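Local atomic coordinates of erythromycin C-12 hydroxylase (Saccharopolyspora erythraea, PDB entry 2JJN), a protein that hydroxylates erythromycin D at C-12 of its macrolactone ring to give erythromycin C, using a heme b cofactor, NADPH and molecular oxygen. Residues A[109-114]-A[356-361]; A[116-121]-A[145-150]; A[104-109]-A[210-215]; A[251-256]-A[279-284]. The protein carries 2 engineered substitutions. All coordinates share one frame; numbering follows the deposited sequence. Where two conformers were deposited one is given.

Interaction 1: residues A[109-114]-A[356-361]. With HEM (protoporphyrin IX containing Fe), chain B.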
# COMPACT_ATOMS: atom_id res chain seq x y z
N ARG A 109 12.76 -3.03 15.89
CA ARG A 109 13.63 -1.95 16.40
C ARG A 109 14.27 -1.17 15.26
O ARG A 109 14.53 0.06 15.38
CB ARG A 109 14.72 -2.55 17.29
CG ARG A 109 15.83 -1.57 17.76
CD ARG A 109 15.24 -0.49 18.64
NE ARG A 109 16.11 -0.14 19.76
CZ ARG A 109 15.66 0.23 20.95
NH1 ARG A 109 14.35 0.29 21.18
NH2 ARG A 109 16.51 0.52 21.93
N THR A 110 14.50 -1.87 14.15
CA THR A 110 14.93 -1.27 12.91
C THR A 110 13.92 -0.19 12.55
O THR A 110 14.32 0.91 12.15
CB THR A 110 15.03 -2.33 11.82
OG1 THR A 110 16.10 -3.23 12.17
CG2 THR A 110 15.38 -1.73 10.52
N ILE A 111 12.63 -0.50 12.72
CA ILE A 111 11.56 0.45 12.33
C ILE A 111 11.43 1.55 13.39
O ILE A 111 11.42 2.75 13.06
CB ILE A 111 10.21 -0.28 12.18
CG1 ILE A 111 10.26 -1.23 10.99
CG2 ILE A 111 9.07 0.74 12.05
CD1 ILE A 111 9.06 -2.19 10.93
N SER A 112 11.32 1.19 14.68
CA SER A 112 11.08 2.21 15.69
C SER A 112 12.23 3.25 15.78
O SER A 112 11.99 4.45 16.03
CB SER A 112 10.78 1.55 17.03
OG SER A 112 11.92 0.81 17.47
N ASP A 113 13.47 2.80 15.57
CA ASP A 113 14.62 3.72 15.55
C ASP A 113 14.55 4.80 14.46
O ASP A 113 15.31 5.80 14.52
CB ASP A 113 15.91 2.92 15.37
CG ASP A 113 16.38 2.26 16.67
OD1 ASP A 113 15.82 2.48 17.77
OD2 ASP A 113 17.36 1.48 16.54
N LEU A 114 13.68 4.60 13.47
CA LEU A 114 13.54 5.58 12.40
C LEU A 114 12.76 6.83 12.82
O LEU A 114 12.76 7.80 12.07
CB LEU A 114 12.85 4.97 11.18
CG LEU A 114 13.68 3.90 10.43
CD1 LEU A 114 12.84 3.17 9.41
CD2 LEU A 114 14.91 4.47 9.77
N ALA A 356 3.77 -2.94 8.09
CA ALA A 356 2.70 -2.18 8.80
C ALA A 356 3.23 -1.24 9.90
O ALA A 356 2.75 -0.10 10.01
CB ALA A 356 1.60 -3.12 9.35
N PRO A 357 4.15 -1.73 10.76
CA PRO A 357 4.62 -0.78 11.80
C PRO A 357 5.27 0.47 11.21
O PRO A 357 5.12 1.57 11.77
CB PRO A 357 5.67 -1.61 12.59
CG PRO A 357 5.23 -3.03 12.35
CD PRO A 357 4.79 -3.04 10.89
N LEU A 358 5.99 0.34 10.11
CA LEU A 358 6.62 1.51 9.50
C LEU A 358 5.59 2.44 8.87
O LEU A 358 5.66 3.65 9.01
CB LEU A 358 7.68 1.08 8.49
CG LEU A 358 8.36 2.23 7.72
CD1 LEU A 358 9.02 3.20 8.78
CD2 LEU A 358 9.42 1.67 6.80
N ALA A 359 4.62 1.85 8.17
CA ALA A 359 3.50 2.64 7.61
C ALA A 359 2.80 3.43 8.69
O ALA A 359 2.49 4.65 8.53
CB ALA A 359 2.50 1.65 6.96
N ARG A 360 2.50 2.77 9.80
CA ARG A 360 1.80 3.42 10.90
C ARG A 360 2.66 4.53 11.50
O ARG A 360 2.10 5.58 11.90
CB ARG A 360 1.40 2.42 11.99
CG ARG A 360 0.21 1.58 11.53
CD ARG A 360 -0.00 0.40 12.50
NE ARG A 360 -1.30 -0.22 12.20
CZ ARG A 360 -1.55 -1.54 12.24
NH1 ARG A 360 -0.56 -2.38 12.47
NH2 ARG A 360 -2.79 -1.99 11.98
N LEU A 361 3.97 4.28 11.59
CA LEU A 361 4.88 5.28 12.20
C LEU A 361 5.03 6.50 11.27
O LEU A 361 4.93 7.66 11.73
CB LEU A 361 6.24 4.61 12.44
CG LEU A 361 7.30 5.53 13.03
CD1 LEU A 361 6.90 6.11 14.40
CD2 LEU A 361 8.64 4.75 13.11
CHA HEM B . 2.11 -6.93 2.08
CHB HEM B . -0.80 -3.03 2.35
CHC HEM B . 2.98 -0.34 3.74
CHD HEM B . 6.00 -4.01 2.70
C1A HEM B . 1.02 -6.10 2.11
C2A HEM B . -0.36 -6.52 1.84
C3A HEM B . -1.16 -5.45 1.89
C4A HEM B . -0.33 -4.30 2.20
CMA HEM B . -2.68 -5.41 1.64
CAA HEM B . -0.81 -7.97 1.56
CBA HEM B . -0.60 -8.36 0.11
CGA HEM B . -1.28 -9.68 -0.24
O1A HEM B . -1.90 -10.32 0.65
O2A HEM B . -1.13 -10.10 -1.43
C1B HEM B . -0.02 -1.95 2.76
C2B HEM B . -0.52 -0.64 3.08
C3B HEM B . 0.53 0.11 3.48
C4B HEM B . 1.71 -0.75 3.40
CMB HEM B . -2.02 -0.32 2.94
CAB HEM B . 0.62 1.59 3.90
CBB HEM B . -0.36 2.14 4.54
C1C HEM B . 4.12 -1.09 3.57
C2C HEM B . 5.47 -0.64 3.85
C3C HEM B . 6.31 -1.65 3.56
C4C HEM B . 5.50 -2.79 3.11
CMC HEM B . 5.78 0.79 4.39
CAC HEM B . 7.85 -1.70 3.63
CBC HEM B . 8.55 -1.14 4.61
C1D HEM B . 5.20 -5.08 2.42
C2D HEM B . 5.73 -6.35 2.06
C3D HEM B . 4.55 -7.26 1.89
C4D HEM B . 3.40 -6.44 2.16
CMD HEM B . 7.23 -6.74 1.88
CAD HEM B . 4.54 -8.74 1.49
CBD HEM B . 4.54 -9.66 2.73
CGD HEM B . 4.42 -11.09 2.31
O1D HEM B . 4.08 -11.38 1.15
O2D HEM B . 4.67 -11.96 3.18
NA HEM B . 1.00 -4.71 2.36
NB HEM B . 1.36 -2.00 2.92
NC HEM B . 4.20 -2.39 3.10
ND HEM B . 3.80 -5.16 2.47
FE HEM B . 2.56 -3.60 2.87
O HOH W 1 2.66 -3.06 0.72

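Interaction 2: residues A[116-121]-A[145-150]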
# COMPACT_ATOMS: atom_id res chain seq x y z
N PRO A 116 12.91 9.49 14.94
CA PRO A 116 13.51 10.83 14.85
C PRO A 116 13.84 11.27 13.42
O PRO A 116 13.59 12.46 13.04
CB PRO A 116 14.78 10.71 15.72
CG PRO A 116 14.49 9.57 16.67
CD PRO A 116 13.67 8.59 15.82
N ARG A 117 14.40 10.38 12.59
CA ARG A 117 14.69 10.78 11.19
C ARG A 117 13.40 11.08 10.39
O ARG A 117 13.35 12.01 9.56
CB ARG A 117 15.58 9.73 10.46
CG ARG A 117 15.84 10.10 9.02
CD ARG A 117 16.68 11.36 8.88
NE ARG A 117 17.08 11.52 7.48
CZ ARG A 117 17.32 12.69 6.89
NH1 ARG A 117 17.26 13.83 7.58
NH2 ARG A 117 17.64 12.71 5.59
N ILE A 118 12.37 10.26 10.61
CA ILE A 118 11.10 10.49 9.96
C ILE A 118 10.58 11.90 10.33
O ILE A 118 10.10 12.65 9.48
CB ILE A 118 10.04 9.45 10.35
CG1 ILE A 118 10.46 8.07 9.78
CG2 ILE A 118 8.68 9.83 9.78
CD1 ILE A 118 9.67 6.89 10.40
N ARG A 119 10.66 12.21 11.61
CA ARG A 119 10.19 13.51 12.10
C ARG A 119 11.03 14.66 11.53
O ARG A 119 10.50 15.69 11.12
CB ARG A 119 10.17 13.54 13.61
CG ARG A 119 9.36 14.78 14.13
CD ARG A 119 9.24 14.73 15.66
NE ARG A 119 8.65 13.48 16.12
CZ ARG A 119 7.33 13.20 16.04
NH1 ARG A 119 6.44 14.07 15.50
NH2 ARG A 119 6.90 12.04 16.56
N ASP A 120 12.34 14.48 11.50
CA ASP A 120 13.26 15.48 10.96
C ASP A 120 12.97 15.79 9.50
O ASP A 120 12.84 16.93 9.09
CB ASP A 120 14.68 14.91 11.11
CG ASP A 120 15.74 15.84 10.58
OD1 ASP A 120 15.78 16.98 11.06
OD2 ASP A 120 16.58 15.43 9.74
N VAL A 121 12.91 14.75 8.66
CA VAL A 121 12.61 14.93 7.24
C VAL A 121 11.26 15.61 7.06
O VAL A 121 11.14 16.56 6.31
CB VAL A 121 12.62 13.54 6.52
CG1 VAL A 121 12.04 13.66 5.10
CG2 VAL A 121 14.04 12.97 6.49
N VAL A 145 10.03 7.59 0.35
CA VAL A 145 11.21 7.29 -0.50
C VAL A 145 12.52 7.54 0.28
O VAL A 145 13.46 6.71 0.26
CB VAL A 145 11.32 8.15 -1.85
CG1 VAL A 145 10.14 8.07 -2.67
CG2 VAL A 145 11.71 9.59 -1.61
N THR A 146 12.58 8.70 0.93
CA THR A 146 13.77 9.14 1.62
C THR A 146 14.04 8.17 2.75
O THR A 146 15.18 7.71 2.92
CB THR A 146 13.60 10.60 2.14
OG1 THR A 146 13.57 11.45 0.99
CG2 THR A 146 14.78 11.01 3.00
N ILE A 147 12.98 7.85 3.49
CA ILE A 147 13.13 6.99 4.66
C ILE A 147 13.54 5.57 4.29
O ILE A 147 14.48 5.02 4.89
CB ILE A 147 11.87 7.05 5.54
CG1 ILE A 147 11.70 8.50 6.05
CG2 ILE A 147 11.92 6.08 6.71
CD1 ILE A 147 12.87 9.01 6.92
N VAL A 148 12.86 4.98 3.32
CA VAL A 148 13.17 3.57 3.04
C VAL A 148 14.52 3.47 2.32
O VAL A 148 15.26 2.49 2.53
CB VAL A 148 12.01 2.84 2.29
CG1 VAL A 148 12.48 1.49 1.74
CG2 VAL A 148 10.83 2.65 3.23
N ALA A 149 14.88 4.46 1.51
CA ALA A 149 16.22 4.45 0.89
C ALA A 149 17.30 4.49 1.98
O ALA A 149 18.27 3.74 1.93
CB ALA A 149 16.40 5.58 -0.11
N GLU A 150 17.11 5.31 3.01
CA GLU A 150 18.11 5.37 4.08
C GLU A 150 18.13 4.09 4.90
O GLU A 150 19.20 3.60 5.36
CB GLU A 150 17.82 6.57 4.98
CG GLU A 150 18.16 7.86 4.26
CD GLU A 150 17.91 9.12 5.10
OE1 GLU A 150 17.51 9.00 6.28
OE2 GLU A 150 18.15 10.22 4.54

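Interaction 3: residues A[104-109]-A[210-215]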
# COMPACT_ATOMS: atom_id res chain seq x y z
N SER A 104 14.17 -11.55 9.97
CA SER A 104 15.34 -11.54 10.86
C SER A 104 16.22 -10.30 10.60
O SER A 104 17.00 -9.87 11.44
CB SER A 104 16.12 -12.85 10.73
OG SER A 104 16.88 -12.86 9.52
N ALA A 105 16.07 -9.70 9.43
CA ALA A 105 16.74 -8.42 9.10
C ALA A 105 15.90 -7.15 9.35
O ALA A 105 16.41 -6.14 9.85
CB ALA A 105 17.16 -8.45 7.64
N PHE A 106 14.66 -7.17 8.83
CA PHE A 106 13.72 -6.04 8.93
C PHE A 106 12.98 -6.20 10.26
O PHE A 106 11.86 -6.69 10.29
CB PHE A 106 12.74 -6.11 7.74
CG PHE A 106 11.89 -4.86 7.56
CD1 PHE A 106 12.34 -3.63 8.02
CD2 PHE A 106 10.65 -4.93 6.94
CE1 PHE A 106 11.55 -2.47 7.87
CE2 PHE A 106 9.85 -3.78 6.79
CZ PHE A 106 10.29 -2.56 7.25
N THR A 107 13.63 -5.82 11.35
CA THR A 107 13.08 -6.07 12.70
C THR A 107 12.24 -4.90 13.27
O THR A 107 12.30 -3.77 12.78
CB THR A 107 14.20 -6.37 13.66
OG1 THR A 107 15.04 -5.22 13.78
CG2 THR A 107 15.00 -7.57 13.16
N PRO A 108 11.45 -5.17 14.34
CA PRO A 108 10.71 -4.08 15.02
C PRO A 108 11.54 -2.81 15.41
O PRO A 108 11.04 -1.65 15.33
CB PRO A 108 10.20 -4.77 16.30
CG PRO A 108 10.00 -6.22 15.86
CD PRO A 108 11.17 -6.50 14.94
N ARG A 109 12.76 -3.03 15.89
CA ARG A 109 13.63 -1.95 16.40
C ARG A 109 14.27 -1.17 15.26
O ARG A 109 14.53 0.06 15.38
CB ARG A 109 14.72 -2.55 17.29
CG ARG A 109 15.83 -1.57 17.76
CD ARG A 109 15.24 -0.49 18.64
NE ARG A 109 16.11 -0.14 19.76
CZ ARG A 109 15.66 0.23 20.95
NH1 ARG A 109 14.35 0.29 21.18
NH2 ARG A 109 16.51 0.52 21.93
N ASP A 210 25.37 -2.21 8.87
CA ASP A 210 24.14 -2.59 9.56
C ASP A 210 22.93 -1.91 8.95
O ASP A 210 21.87 -1.90 9.58
CB ASP A 210 24.18 -2.27 11.06
CG ASP A 210 23.16 -3.10 11.87
OD1 ASP A 210 22.99 -4.32 11.64
OD2 ASP A 210 22.52 -2.53 12.77
N ASP A 211 23.08 -1.38 7.73
CA ASP A 211 21.87 -1.01 6.94
C ASP A 211 21.06 -2.28 6.58
O ASP A 211 21.54 -3.41 6.78
CB ASP A 211 22.26 -0.27 5.69
CG ASP A 211 23.19 -1.18 4.78
OD1 ASP A 211 22.66 -1.88 3.87
OD2 ASP A 211 24.43 -1.33 5.06
N LEU A 212 19.85 -2.10 6.06
CA LEU A 212 18.97 -3.23 5.88
C LEU A 212 19.46 -4.15 4.75
O LEU A 212 19.29 -5.36 4.87
CB LEU A 212 17.51 -2.77 5.66
CG LEU A 212 16.56 -3.94 5.58
CD1 LEU A 212 16.41 -4.68 6.87
CD2 LEU A 212 15.17 -3.41 5.13
N ILE A 213 20.05 -3.58 3.68
CA ILE A 213 20.64 -4.47 2.62
C ILE A 213 21.71 -5.37 3.24
O ILE A 213 21.71 -6.58 2.98
CB ILE A 213 21.14 -3.69 1.40
CG1 ILE A 213 19.91 -3.15 0.65
CG2 ILE A 213 21.97 -4.61 0.47
CD1 ILE A 213 20.33 -2.31 -0.55
N SER A 214 22.64 -4.80 4.02
CA SER A 214 23.66 -5.64 4.69
C SER A 214 23.03 -6.70 5.56
O SER A 214 23.47 -7.86 5.58
CB SER A 214 24.55 -4.78 5.56
OG SER A 214 25.32 -3.86 4.77
N ARG A 215 21.99 -6.32 6.32
CA ARG A 215 21.35 -7.29 7.16
C ARG A 215 20.65 -8.38 6.36
O ARG A 215 20.65 -9.54 6.78
CB ARG A 215 20.35 -6.60 8.08
CG ARG A 215 21.03 -5.69 9.10
CD ARG A 215 19.99 -4.86 9.88
NE ARG A 215 19.09 -5.73 10.63
CZ ARG A 215 19.34 -6.24 11.83
NH1 ARG A 215 20.48 -5.96 12.45
NH2 ARG A 215 18.45 -7.04 12.42

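Interaction 4: residues A[251-256]-A[279-284]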
# COMPACT_ATOMS: atom_id res chain seq x y z
N GLY A 251 -2.15 11.22 1.70
CA GLY A 251 -3.16 12.01 0.95
C GLY A 251 -4.57 11.67 1.47
O GLY A 251 -5.39 12.56 1.70
N ASN A 252 -4.87 10.37 1.61
CA ASN A 252 -6.20 9.94 2.04
C ASN A 252 -6.52 10.46 3.42
O ASN A 252 -7.68 10.81 3.68
CB ASN A 252 -6.31 8.41 1.99
CG ASN A 252 -6.35 7.91 0.52
OD1 ASN A 252 -6.37 8.72 -0.42
ND2 ASN A 252 -6.44 6.58 0.34
N ILE A 253 -5.52 10.52 4.29
CA ILE A 253 -5.76 11.00 5.66
C ILE A 253 -6.13 12.46 5.58
O ILE A 253 -7.13 12.87 6.17
CB ILE A 253 -4.45 10.83 6.49
CG1 ILE A 253 -4.28 9.35 6.89
CG2 ILE A 253 -4.49 11.71 7.73
CD1 ILE A 253 -2.91 9.04 7.48
N VAL A 254 -5.36 13.26 4.83
CA VAL A 254 -5.73 14.68 4.79
C VAL A 254 -7.07 14.93 4.10
O VAL A 254 -7.91 15.75 4.57
CB VAL A 254 -4.60 15.50 4.11
CG1 VAL A 254 -5.07 16.97 3.93
CG2 VAL A 254 -3.36 15.39 4.99
N ARG A 255 -7.33 14.18 3.02
CA ARG A 255 -8.65 14.29 2.36
C ARG A 255 -9.82 13.94 3.28
O ARG A 255 -10.86 14.64 3.31
CB ARG A 255 -8.70 13.38 1.13
CG ARG A 255 -8.06 13.87 -0.09
CD ARG A 255 -8.87 13.19 -1.28
NE ARG A 255 -8.50 11.78 -1.32
CZ ARG A 255 -9.24 10.77 -1.82
NH1 ARG A 255 -10.50 10.94 -2.23
NH2 ARG A 255 -8.68 9.55 -1.84
N THR A 256 -9.60 12.88 4.08
CA THR A 256 -10.70 12.42 4.95
C THR A 256 -10.93 13.38 6.13
O THR A 256 -12.09 13.70 6.47
CB THR A 256 -10.43 11.02 5.41
OG1 THR A 256 -10.21 10.17 4.27
CG2 THR A 256 -11.64 10.47 6.16
N GLU A 279 -5.77 4.43 11.69
CA GLU A 279 -6.42 3.16 11.49
C GLU A 279 -7.76 3.34 10.78
O GLU A 279 -8.12 2.54 9.94
CB GLU A 279 -6.66 2.45 12.84
CG GLU A 279 -5.40 1.94 13.47
CD GLU A 279 -4.57 1.10 12.51
OE1 GLU A 279 -5.00 -0.03 12.10
OE2 GLU A 279 -3.46 1.56 12.21
N GLU A 280 -8.53 4.35 11.16
CA GLU A 280 -9.86 4.52 10.58
C GLU A 280 -9.77 4.99 9.10
O GLU A 280 -10.58 4.60 8.26
CB GLU A 280 -10.71 5.47 11.42
CG GLU A 280 -12.13 5.70 10.93
CD GLU A 280 -13.06 4.46 10.93
OE1 GLU A 280 -12.58 3.31 11.12
OE2 GLU A 280 -14.28 4.70 10.70
N VAL A 281 -8.78 5.83 8.78
CA VAL A 281 -8.59 6.15 7.34
C VAL A 281 -8.15 4.92 6.58
O VAL A 281 -8.61 4.68 5.46
CB VAL A 281 -7.60 7.32 7.15
CG1 VAL A 281 -7.39 7.53 5.60
CG2 VAL A 281 -8.14 8.60 7.82
N LEU A 282 -7.28 4.09 7.17
CA LEU A 282 -6.93 2.84 6.51
C LEU A 282 -8.17 1.99 6.24
O LEU A 282 -8.27 1.40 5.18
CB LEU A 282 -5.98 2.02 7.39
CG LEU A 282 -4.51 2.36 7.22
CD1 LEU A 282 -3.72 1.84 8.43
CD2 LEU A 282 -3.90 1.76 5.89
N ARG A 283 -9.10 1.94 7.19
CA ARG A 283 -10.35 1.16 6.94
C ARG A 283 -11.18 1.84 5.84
O ARG A 283 -11.71 1.19 4.90
CB ARG A 283 -11.17 1.01 8.22
CG ARG A 283 -12.40 0.13 8.00
CD ARG A 283 -13.35 0.26 9.22
NE ARG A 283 -13.96 1.61 9.31
CZ ARG A 283 -15.04 1.97 8.60
NH1 ARG A 283 -15.61 1.08 7.75
NH2 ARG A 283 -15.56 3.20 8.70
N TYR A 284 -11.33 3.16 5.97
CA TYR A 284 -12.24 3.90 5.15
C TYR A 284 -11.78 4.02 3.68
O TYR A 284 -12.61 3.90 2.76
CB TYR A 284 -12.40 5.28 5.84
CG TYR A 284 -13.55 6.13 5.37
CD1 TYR A 284 -14.85 5.80 5.71
CD2 TYR A 284 -13.29 7.29 4.67
CE1 TYR A 284 -15.90 6.65 5.31
CE2 TYR A 284 -14.33 8.14 4.27
CZ TYR A 284 -15.59 7.81 4.59
OH TYR A 284 -16.57 8.71 4.14

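Interaction 1: residues A[109-114]-A[356-361]
Ile111 sets its two methyl ends against the first turns of helix 356-374, the L helix of the cytochrome P450 fold, which follows the loop carrying the axial ligand Cys353 and lies on the face of the heme opposite the iron-bound water. CG2 of Ile111, anti to the backbone N, sits 3.6 Å from Leu358 CA, while CD1 at the end of the other branch reaches the proline ring at Pro357 CB, 3.8 Å away. No hydrogen bond joins the two segments; the contact is aliphatic, and the CA atoms of Ile111 and Leu358 are 5.8 Å apart.

Leu358 is wedged between protein and cofactor. With CG anti to the backbone N (chi1 177°), chi2 of 57° parts the two methyls: CD1 meets Leu114 CD1 at 3.9 Å, and CD2 packs on the heme vinyl carbon CBC at 3.7 Å. Leu358 thus bridges the 109-114 segment and the heme edge, and Val148 of helix 142-152 packs beside it. The next residue, Ala359, touches the other vinyl group, its CB lying 3.6 Å from HEM CAB. Near the end of the segment Leu361 closes the contact, its methyl CD2 resting 3.4 Å from the backbone carbonyl oxygen Ile111 O.

Interaction 2: residues A[116-121]-A[145-150]
Thr146 is the first residue of 145-150 to meet helix 116-121, and it does so with its methyl: CG2 faces Val121 CG2 tip to tip at 4.1 Å. Its hydroxyl is turned back into its own helix, where OG1 is hydrogen-bonded to Pro142 O, leaving the carbon branch for the interface.

Ile147 comes next and carries the apolar part. Its CD1 enters between Arg117 and Ile118, 3.8 Å from Arg117 CG and equally close to Ile118 CA. The two isoleucines cross at about a right angle, and Ile118 CG1 lies against both CD1 and CG2 of Ile147.

One turn on, Glu150 reaches out in an extended chain to the guanidinium of Arg117. The grip is side-on: Arg117 NE donates to Glu150 OE1 at 2.8 Å and Arg117 NH2 to Glu150 OE2 at 2.8 Å, each on a syn lone pair. The guanidinium and carboxylate planes are only 6° apart, and both bonds are nearly straight, at 166° and 163°. Asp120 OD2 adds a weak bond to Arg117 NH1, and Val121 CG2 covers one face of the guanidinium, 3.3 Å above its plane. Arg117, Glu150 and Asp120 thus form a salt-bridge network, in which two carboxylates share one guanidinium and probably stabilise its charge.

The axes of the short segments approach to 10.3 Å and run roughly antiparallel. They belong to the D and E helices of the P450 core bundle: helix 356-374 packs on Ile118 through Leu361 and Val365, and helix 228-259 meets Val145 and Val148.

Interaction 3: residues A[104-109]-A[210-215]
Arg215 reaches across to the carbonyl oxygen of Ala105, the polar part of the contact. In the conformer described here NE donates to Ala105 O at 2.8 Å with an N-H...O angle of 164°, in the carbonyl plane and on a lone pair. Arg215 NH2 adds a weak second bond to the same oxygen. A bend at chi3 (61°) turns the guanidinium so that NE points at Ala105 while NH1 faces back along its own segment, where it forms a salt bridge with Asp210 OD1 at 3.1 Å. Ala105 O also receives a weak bond from Thr107 N, which closes an inverse gamma turn centred on Phe106.

Apolar contacts run beside this bond. Leu212 CD1 lies 3.9 Å from Ala105 CB and 4.0 Å from Phe106 CB, and Ala105 CB packs on Arg215 CB at 3.7 Å. The methyl of Thr107, CG2, lies at the guanidinium edge, close to NH2.

Helix ends supply the third kind. Asp211 N-caps helix 212-218, its OD1 accepting from Ser214 N at 2.9 Å, while Ser214 OG donates to Asp211 OD2.

The arrangement fastens the end of the P450 C helix, 94-105, to the start of the H helix, 212-218. It does so at the turn that sends Phe106 against the heme, where Leu151 and Leu238 from helices 142-152 and 228-259 join it.

Interaction 4: residues A[251-256]-A[279-284]
Val281 packed on Asn252, Ile253 and Thr256 makes this a buried, apolar helix crossing, in which the last turns of the K helix, 274-284, lie across the C-terminal part of the long helix 228-259 of the P450 core. The axes of the short segments run nearly perpendicular, 96° apart, and approach to 9.6 Å. Val281 fills the crossing point. Its CG1, anti to the backbone N, lies 3.8 Å from Ile253 CG1 and equally near the backbone N of Ile253, with Asn252 CB at 3.9 Å. Thr256 meets the same valine tip to tip, and its methyl CG2 approaches the Tyr284 ring obliquely, 3.9 Å from Tyr284 CD2.

Next to Val281, Glu280 and Arg283 form the Glu-x-x-Arg pair of the P450 K helix. Arg283 grips Glu280 side-on, NE to OE1 and NH2 to OE2. Neither side chain touches 251-256.

The polar groups beside the interface find partners within 251-256 or outside both segments. Asn252 ND2 donates to Leu394 O and Arg285 O, its OD1 accepts from Arg255 NH2 at 2.8 Å, and Thr256 OG1 donates to Asn252 O at 2.7 Å and is also hydrogen-bonded to Arg285 NH1. With no hydrogen bond between the segments, the contact rests on van der Waals packing of the two Val281 methyls against side-chain carbons and backbone of 252-256, while the Glu280-Arg283 pair is bonded within the K helix and also to Arg336 and Pro329.

How the interactions relate
Interactions 1, 2 and 3 form one continuous region on the same side of the chain's centre: the centre of interaction 1 lies about 11 Å from that of interaction 2 and about 12 Å from that of interaction 3. Leu114 packs on Ile147, and Ile111 on Phe106, which carries the apolar packing from the E helix to the heme. Interactions 1 and 3 share helix 108-112 and cross along the chain; interactions 2 and 4 are both nested inside the loop closed by interaction 1. Interaction 4 is more distant, its centre about 19 Å from that of interaction 1 and about 29 Å from that of interaction 3, but Arg360 and Glu279 join it to interaction 1 by a salt bridge between the L and K helices.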